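Local coordinates for glycosyl hydrolase family 2, TIM barrel domain protein (Parabacteroides merdae ATCC 43184, PDB 6DXU) that probably hydrolyses beta-glucuronides as a gut bacterial beta-glucuronidase of glycoside hydrolase family 2, at residues Tyr590-Thr598 with Tyr608-Phe619. Numbering follows the deposited sequence.
Sequences YWPFKDFST and YVNQKGVVERDF
A short antiparallel beta hairpin, 596-597 with 609-610, follows TIM-barrel strand 587-589 of this family 2 hydrolase and carries N610 and K612, the Asn-x-Lys signature of beta-glucuronidases, consistent with recognition of the glucuronate carboxylate. F596 and N610 form its hydrogen-bonded pair, N610 N reaching F596 O at 2.7 Å, whereas S597 and V609 form the non-hydrogen-bonded pair. Y608 O takes two donors, S597 OG (also partnered by N185) nearly in line with the C=O and T598 N from above the carbonyl plane. N610 CB sits 3.8 Å from the F596 ring centroid, over its face. A chi1 of -177° lays the N610 amide alongside that ring, planes 27° apart; N610 OD1 accepts K612 N at 3.2 Å, an Asx turn, and D183 is a further polar partner of this side chain. Y590 OH donates to K612 O at 2.6 Å in the carbonyl plane, and V614 CG1 lies over the Y590 ring. A phenylalanine at Y590 would probably leave K612 O without this donor and hold the lysine backbone less firmly. K612 NZ forms a salt bridge with D518. D595 OD1 salt-bridges K622 NZ and weakly accepts G613 N; two waters donate to D595 OD2, one accepting from R617 N, the other at 3.1 Å from Q611 NE2, whose side chain has V606 as its stronger partner.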
ATOM      1  N   TYR D 590     -28.387 -38.938   2.131  1.00 20.68           N
ATOM      2  CA  TYR D 590     -29.189 -38.323   3.186  1.00 18.81           C
ATOM      3  C   TYR D 590     -28.422 -37.161   3.826  1.00 19.78           C
ATOM      4  O   TYR D 590     -27.195 -37.213   3.968  1.00 21.55           O
ATOM      5  CB  TYR D 590     -29.541 -39.391   4.238  1.00 17.85           C
ATOM      6  CG  TYR D 590     -30.464 -38.869   5.318  1.00 19.73           C
ATOM      7  CD1 TYR D 590     -29.951 -38.169   6.413  1.00 20.31           C
ATOM      8  CD2 TYR D 590     -31.845 -39.043   5.233  1.00 20.90           C
ATOM      9  CE1 TYR D 590     -30.787 -37.641   7.385  1.00 19.42           C
ATOM     10  CE2 TYR D 590     -32.696 -38.528   6.221  1.00 20.23           C
ATOM     11  CZ  TYR D 590     -32.154 -37.824   7.291  1.00 21.80           C
ATOM     12  OH  TYR D 590     -32.974 -37.282   8.275  1.00 21.88           O
ATOM     13  N   TRP D 591     -29.148 -36.108   4.231  1.00 19.97           N
ATOM     14  CA  TRP D 591     -28.545 -34.940   4.884  1.00 20.03           C
ATOM     15  C   TRP D 591     -29.060 -34.756   6.310  1.00 19.64           C
ATOM     16  O   TRP D 591     -30.250 -34.453   6.492  1.00 20.44           O
ATOM     17  CB  TRP D 591     -28.813 -33.646   4.095  1.00 17.49           C
ATOM     18  CG  TRP D 591     -28.280 -32.437   4.830  1.00 21.39           C
ATOM     19  CD1 TRP D 591     -28.915 -31.706   5.802  1.00 23.31           C
ATOM     20  CD2 TRP D 591     -26.971 -31.860   4.689  1.00 21.82           C
ATOM     21  NE1 TRP D 591     -28.079 -30.700   6.265  1.00 23.44           N
ATOM     22  CE2 TRP D 591     -26.888 -30.770   5.589  1.00 23.27           C
ATOM     23  CE3 TRP D 591     -25.875 -32.140   3.869  1.00 22.65           C
ATOM     24  CZ2 TRP D 591     -25.746 -29.981   5.701  1.00 22.70           C
ATOM     25  CZ3 TRP D 591     -24.732 -31.347   3.981  1.00 20.83           C
ATOM     26  CH2 TRP D 591     -24.683 -30.279   4.889  1.00 24.32           C
ATOM     27  N   PRO D 592     -28.221 -34.846   7.351  1.00 18.70           N
ATOM     28  CA  PRO D 592     -26.859 -35.365   7.417  1.00 19.55           C
ATOM     29  C   PRO D 592     -26.850 -36.652   8.222  1.00 21.40           C
ATOM     30  O   PRO D 592     -27.900 -37.113   8.691  1.00 22.56           O
ATOM     31  CB  PRO D 592     -26.125 -34.286   8.194  1.00 20.41           C
ATOM     32  CG  PRO D 592     -27.161 -33.951   9.283  1.00 17.95           C
ATOM     33  CD  PRO D 592     -28.537 -34.096   8.585  1.00 19.42           C
ATOM     34  N   PHE D 593     -25.658 -37.196   8.449  1.00 20.80           N
ATOM     35  CA  PHE D 593     -25.541 -38.337   9.348  1.00 20.69           C
ATOM     36  C   PHE D 593     -25.839 -37.941  10.791  1.00 23.88           C
ATOM     37  O   PHE D 593     -26.556 -38.655  11.509  1.00 21.23           O
ATOM     38  CB  PHE D 593     -24.142 -38.932   9.241  1.00 21.16           C
ATOM     39  CG  PHE D 593     -23.944 -40.164  10.065  1.00 21.58           C
ATOM     40  CD1 PHE D 593     -24.692 -41.299   9.818  1.00 20.09           C
ATOM     41  CD2 PHE D 593     -22.991 -40.194  11.070  1.00 19.16           C
ATOM     42  CE1 PHE D 593     -24.502 -42.451  10.562  1.00 20.97           C
ATOM     43  CE2 PHE D 593     -22.788 -41.332  11.812  1.00 22.62           C
ATOM     44  CZ  PHE D 593     -23.540 -42.472  11.561  1.00 22.40           C
ATOM     45  N   LYS D 594     -25.261 -36.826  11.246  1.00 18.66           N
ATOM     46  CA  LYS D 594     -25.287 -36.451  12.654  1.00 19.30           C
ATOM     47  C   LYS D 594     -25.780 -35.021  12.816  1.00 22.17           C
ATOM     48  O   LYS D 594     -25.377 -34.130  12.052  1.00 20.88           O
ATOM     49  CB  LYS D 594     -23.889 -36.607  13.278  1.00 20.34           C
ATOM     50  CG  LYS D 594     -23.829 -36.351  14.778  1.00 21.24           C
ATOM     51  CD  LYS D 594     -22.414 -36.519  15.305  1.00 21.50           C
ATOM     52  CE  LYS D 594     -21.586 -35.249  14.998  1.00 21.67           C
ATOM     53  NZ  LYS D 594     -20.110 -35.456  15.224  1.00 21.29           N
ATOM     54  N   ASP D 595     -26.657 -34.804  13.811  1.00 19.81           N
ATOM     55  CA  ASP D 595     -27.066 -33.441  14.178  1.00 19.21           C
ATOM     56  C   ASP D 595     -25.844 -32.538  14.291  1.00 20.26           C
ATOM     57  O   ASP D 595     -24.808 -32.949  14.828  1.00 20.11           O
ATOM     58  CB  ASP D 595     -27.798 -33.430  15.532  1.00 21.60           C
ATOM     59  CG  ASP D 595     -29.213 -34.022  15.479  1.00 25.50           C
ATOM     60  OD1 ASP D 595     -29.731 -34.362  14.388  1.00 21.35           O
ATOM     61  OD2 ASP D 595     -29.813 -34.138  16.570  1.00 24.71           O
ATOM     62  N   PHE D 596     -25.973 -31.294  13.815  1.00 17.78           N
ATOM     63  CA  PHE D 596     -24.880 -30.334  13.863  1.00 21.57           C
ATOM     64  C   PHE D 596     -25.439 -28.941  14.105  1.00 17.66           C
ATOM     65  O   PHE D 596     -26.603 -28.648  13.816  1.00 20.58           O
ATOM     66  CB  PHE D 596     -24.059 -30.335  12.568  1.00 23.17           C
ATOM     67  CG  PHE D 596     -24.836 -29.873  11.378  1.00 18.35           C
ATOM     68  CD1 PHE D 596     -24.842 -28.536  11.000  1.00 21.07           C
ATOM     69  CD2 PHE D 596     -25.588 -30.779  10.649  1.00 19.81           C
ATOM     70  CE1 PHE D 596     -25.574 -28.113   9.901  1.00 19.92           C
ATOM     71  CE2 PHE D 596     -26.337 -30.370   9.559  1.00 18.70           C
ATOM     72  CZ  PHE D 596     -26.317 -29.022   9.176  1.00 22.61           C
ATOM     73  N   SER D 597     -24.581 -28.070  14.625  1.00 19.21           N
ATOM     74  CA  SER D 597     -25.008 -26.725  14.985  1.00 17.81           C
ATOM     75  C   SER D 597     -25.049 -25.796  13.776  1.00 20.68           C
ATOM     76  O   SER D 597     -24.235 -25.895  12.855  1.00 19.03           O
ATOM     77  CB  SER D 597     -24.088 -26.141  16.059  1.00 17.72           C
ATOM     78  OG  SER D 597     -24.438 -24.782  16.325  1.00 19.95           O
ATOM     79  N   THR D 598     -26.023 -24.884  13.783  1.00 17.82           N
ATOM     80  CA  THR D 598     -26.175 -23.890  12.731  1.00 15.97           C
ATOM     81  C   THR D 598     -26.647 -22.567  13.330  1.00 19.20           C
ATOM     82  O   THR D 598     -27.535 -22.554  14.208  1.00 17.95           O
ATOM     83  CB  THR D 598     -27.160 -24.363  11.643  1.00 18.36           C
ATOM     84  OG1 THR D 598     -27.468 -23.268  10.783  1.00 21.92           O
ATOM     85  CG2 THR D 598     -28.453 -24.886  12.255  1.00 20.92           C
ATOM     86  N   TYR D 608     -30.373 -23.750  17.719  1.00 20.44           N
ATOM     87  CA  TYR D 608     -29.128 -23.646  16.943  1.00 21.36           C
ATOM     88  C   TYR D 608     -28.556 -25.002  16.545  1.00 20.26           C
ATOM     89  O   TYR D 608     -27.336 -25.151  16.380  1.00 18.96           O
ATOM     90  CB  TYR D 608     -28.071 -22.834  17.695  1.00 19.49           C
ATOM     91  CG  TYR D 608     -28.458 -21.392  17.902  1.00 19.94           C
ATOM     92  CD1 TYR D 608     -28.463 -20.494  16.846  1.00 19.42           C
ATOM     93  CD2 TYR D 608     -28.811 -20.928  19.168  1.00 24.32           C
ATOM     94  CE1 TYR D 608     -28.801 -19.155  17.037  1.00 21.61           C
ATOM     95  CE2 TYR D 608     -29.153 -19.596  19.374  1.00 19.41           C
ATOM     96  CZ  TYR D 608     -29.147 -18.720  18.310  1.00 20.93           C
ATOM     97  OH  TYR D 608     -29.476 -17.405  18.526  1.00 22.37           O
ATOM     98  N   VAL D 609     -29.413 -26.002  16.362  1.00 19.86           N
ATOM     99  CA  VAL D 609     -28.974 -27.312  15.890  1.00 18.20           C
ATOM    100  C   VAL D 609     -29.885 -27.741  14.754  1.00 21.79           C
ATOM    101  O   VAL D 609     -31.115 -27.671  14.870  1.00 20.83           O
ATOM    102  CB  VAL D 609     -28.958 -28.364  17.018  1.00 19.23           C
ATOM    103  CG1 VAL D 609     -28.703 -29.774  16.448  1.00 18.16           C
ATOM    104  CG2 VAL D 609     -27.862 -28.019  18.042  1.00 15.46           C
ATOM    105  N   ASN D 610     -29.281 -28.127  13.638  1.00 17.17           N
ATOM    106  CA  ASN D 610     -29.997 -28.774  12.552  1.00 17.28           C
ATOM    107  C   ASN D 610     -30.215 -30.219  12.983  1.00 18.86           C
ATOM    108  O   ASN D 610     -29.248 -30.970  13.139  1.00 20.06           O
ATOM    109  CB  ASN D 610     -29.191 -28.679  11.258  1.00 19.37           C
ATOM    110  CG  ASN D 610     -29.924 -29.274  10.055  1.00 23.55           C
ATOM    111  OD1 ASN D 610     -30.522 -30.354  10.143  1.00 22.67           O
ATOM    112  ND2 ASN D 610     -29.860 -28.582   8.918  1.00 22.95           N
ATOM    113  N   GLN D 611     -31.471 -30.605  13.209  1.00 18.52           N
ATOM    114  CA  GLN D 611     -31.763 -31.889  13.840  1.00 18.67           C
ATOM    115  C   GLN D 611     -32.196 -32.959  12.839  1.00 23.36           C
ATOM    116  O   GLN D 611     -32.953 -33.871  13.187  1.00 20.78           O
ATOM    117  CB  GLN D 611     -32.815 -31.711  14.936  1.00 22.53           C
ATOM    118  CG  GLN D 611     -32.327 -30.791  16.067  1.00 18.92           C
ATOM    119  CD  GLN D 611     -33.393 -30.530  17.121  1.00 22.93           C
ATOM    120  OE1 GLN D 611     -34.036 -29.472  17.133  1.00 21.69           O
ATOM    121  NE2 GLN D 611     -33.566 -31.490  18.026  1.00 22.16           N
ATOM    122  N   LYS D 612     -31.714 -32.884  11.602  1.00 21.62           N
ATOM    123  CA  LYS D 612     -32.042 -33.904  10.612  1.00 20.05           C
ATOM    124  C   LYS D 612     -31.192 -35.158  10.730  1.00 21.04           C
ATOM    125  O   LYS D 612     -31.447 -36.134  10.012  1.00 21.83           O
ATOM    126  CB  LYS D 612     -31.885 -33.317   9.206  1.00 22.66           C
ATOM    127  CG  LYS D 612     -32.900 -32.250   8.878  1.00 21.39           C
ATOM    128  CD  LYS D 612     -32.659 -31.701   7.461  1.00 21.84           C
ATOM    129  CE  LYS D 612     -33.709 -30.675   7.088  1.00 25.64           C
ATOM    130  NZ  LYS D 612     -33.694 -29.485   7.974  1.00 24.41           N
ATOM    131  N   GLY D 613     -30.193 -35.179  11.610  1.00 19.81           N
ATOM    132  CA  GLY D 613     -29.324 -36.332  11.682  1.00 18.45           C
ATOM    133  C   GLY D 613     -30.079 -37.588  12.073  1.00 21.02           C
ATOM    134  O   GLY D 613     -31.169 -37.537  12.633  1.00 19.69           O
ATOM    135  N   VAL D 614     -29.503 -38.739  11.715  1.00 20.00           N
ATOM    136  CA  VAL D 614     -29.967 -40.006  12.264  1.00 21.36           C
ATOM    137  C   VAL D 614     -29.165 -40.376  13.492  1.00 24.82           C
ATOM    138  O   VAL D 614     -29.418 -41.417  14.118  1.00 22.65           O
ATOM    139  CB  VAL D 614     -29.936 -41.110  11.186  1.00 21.41           C
ATOM    140  CG1 VAL D 614     -30.753 -40.672   9.996  1.00 22.31           C
ATOM    141  CG2 VAL D 614     -28.509 -41.460  10.782  1.00 19.67           C
ATOM    142  N   VAL D 615     -28.211 -39.538  13.864  1.00 20.41           N
ATOM    143  CA  VAL D 615     -27.424 -39.690  15.074  1.00 22.28           C
ATOM    144  C   VAL D 615     -27.415 -38.341  15.775  1.00 20.74           C
ATOM    145  O   VAL D 615     -27.363 -37.294  15.115  1.00 17.86           O
ATOM    146  CB  VAL D 615     -25.997 -40.166  14.734  1.00 22.75           C
ATOM    147  CG1 VAL D 615     -25.148 -40.229  15.979  1.00 21.81           C
ATOM    148  CG2 VAL D 615     -26.058 -41.547  14.036  1.00 22.10           C
ATOM    149  N   GLU D 616     -27.498 -38.357  17.109  1.00 21.95           N
ATOM    150  CA  GLU D 616     -27.427 -37.112  17.866  1.00 18.77           C
ATOM    151  C   GLU D 616     -25.997 -36.574  17.869  1.00 19.25           C
ATOM    152  O   GLU D 616     -25.030 -37.290  17.587  1.00 19.69           O
ATOM    153  CB  GLU D 616     -27.895 -37.323  19.315  1.00 21.01           C
ATOM    154  CG  GLU D 616     -29.345 -37.862  19.464  1.00 22.06           C
ATOM    155  CD  GLU D 616     -29.755 -37.979  20.931  1.00 27.28           C
ATOM    156  OE1 GLU D 616     -29.680 -36.956  21.643  1.00 28.00           O
ATOM    157  OE2 GLU D 616     -30.120 -39.090  21.377  1.00 27.74           O
ATOM    158  N   ARG D 617     -25.870 -35.300  18.240  1.00 17.92           N
ATOM    159  CA  ARG D 617     -24.596 -34.596  18.151  1.00 17.66           C
ATOM    160  C   ARG D 617     -23.542 -35.175  19.088  1.00 22.09           C
ATOM    161  O   ARG D 617     -22.357 -34.845  18.944  1.00 20.36           O
ATOM    162  CB  ARG D 617     -24.834 -33.095  18.420  1.00 15.52           C
ATOM    163  CG  ARG D 617     -23.708 -32.170  17.990  1.00 19.83           C
ATOM    164  CD  ARG D 617     -24.149 -30.700  18.075  1.00 19.92           C
ATOM    165  NE  ARG D 617     -23.075 -29.753  17.771  1.00 22.35           N
ATOM    166  CZ  ARG D 617     -22.487 -28.978  18.682  1.00 23.98           C
ATOM    167  NH1 ARG D 617     -22.866 -29.034  19.964  1.00 21.46           N
ATOM    168  NH2 ARG D 617     -21.521 -28.143  18.311  1.00 20.13           N
ATOM    169  N   ASP D 618     -23.935 -36.055  20.018  1.00 20.92           N
ATOM    170  CA  ASP D 618     -23.007 -36.716  20.923  1.00 22.22           C
ATOM    171  C   ASP D 618     -22.772 -38.189  20.570  1.00 26.05           C
ATOM    172  O   ASP D 618     -22.231 -38.935  21.396  1.00 24.29           O
ATOM    173  CB  ASP D 618     -23.515 -36.593  22.363  1.00 26.09           C
ATOM    174  CG  ASP D 618     -24.806 -37.372  22.602  1.00 29.61           C
ATOM    175  OD1 ASP D 618     -25.357 -37.982  21.650  1.00 24.34           O
ATOM    176  OD2 ASP D 618     -25.285 -37.351  23.751  1.00 29.88           O
ATOM    177  N   PHE D 619     -23.174 -38.622  19.376  1.00 19.93           N
ATOM    178  CA  PHE D 619     -23.057 -39.988  18.825  1.00 23.46           C
ATOM    179  C   PHE D 619     -24.213 -40.907  19.233  1.00 22.66           C
ATOM    180  O   PHE D 619     -24.201 -42.082  18.832  1.00 24.92           O
ATOM    181  CB  PHE D 619     -21.735 -40.700  19.180  1.00 23.22           C
ATOM    182  CG  PHE D 619     -20.525 -40.120  18.505  1.00 25.80           C
ATOM    183  CD1 PHE D 619     -20.604 -39.664  17.196  1.00 24.12           C
ATOM    184  CD2 PHE D 619     -19.308 -40.047  19.171  1.00 27.28           C
ATOM    185  CE1 PHE D 619     -19.485 -39.129  16.553  1.00 25.25           C
ATOM    186  CE2 PHE D 619     -18.178 -39.521  18.539  1.00 26.21           C
ATOM    187  CZ  PHE D 619     -18.265 -39.066  17.227  1.00 25.46           C
TER
HETATM  188  O   HOH W   1     -28.346 -33.722  18.734  1.00 20.78           O
HETATM  189  O   HOH W   2     -32.016 -34.202  18.210  1.00 21.99           O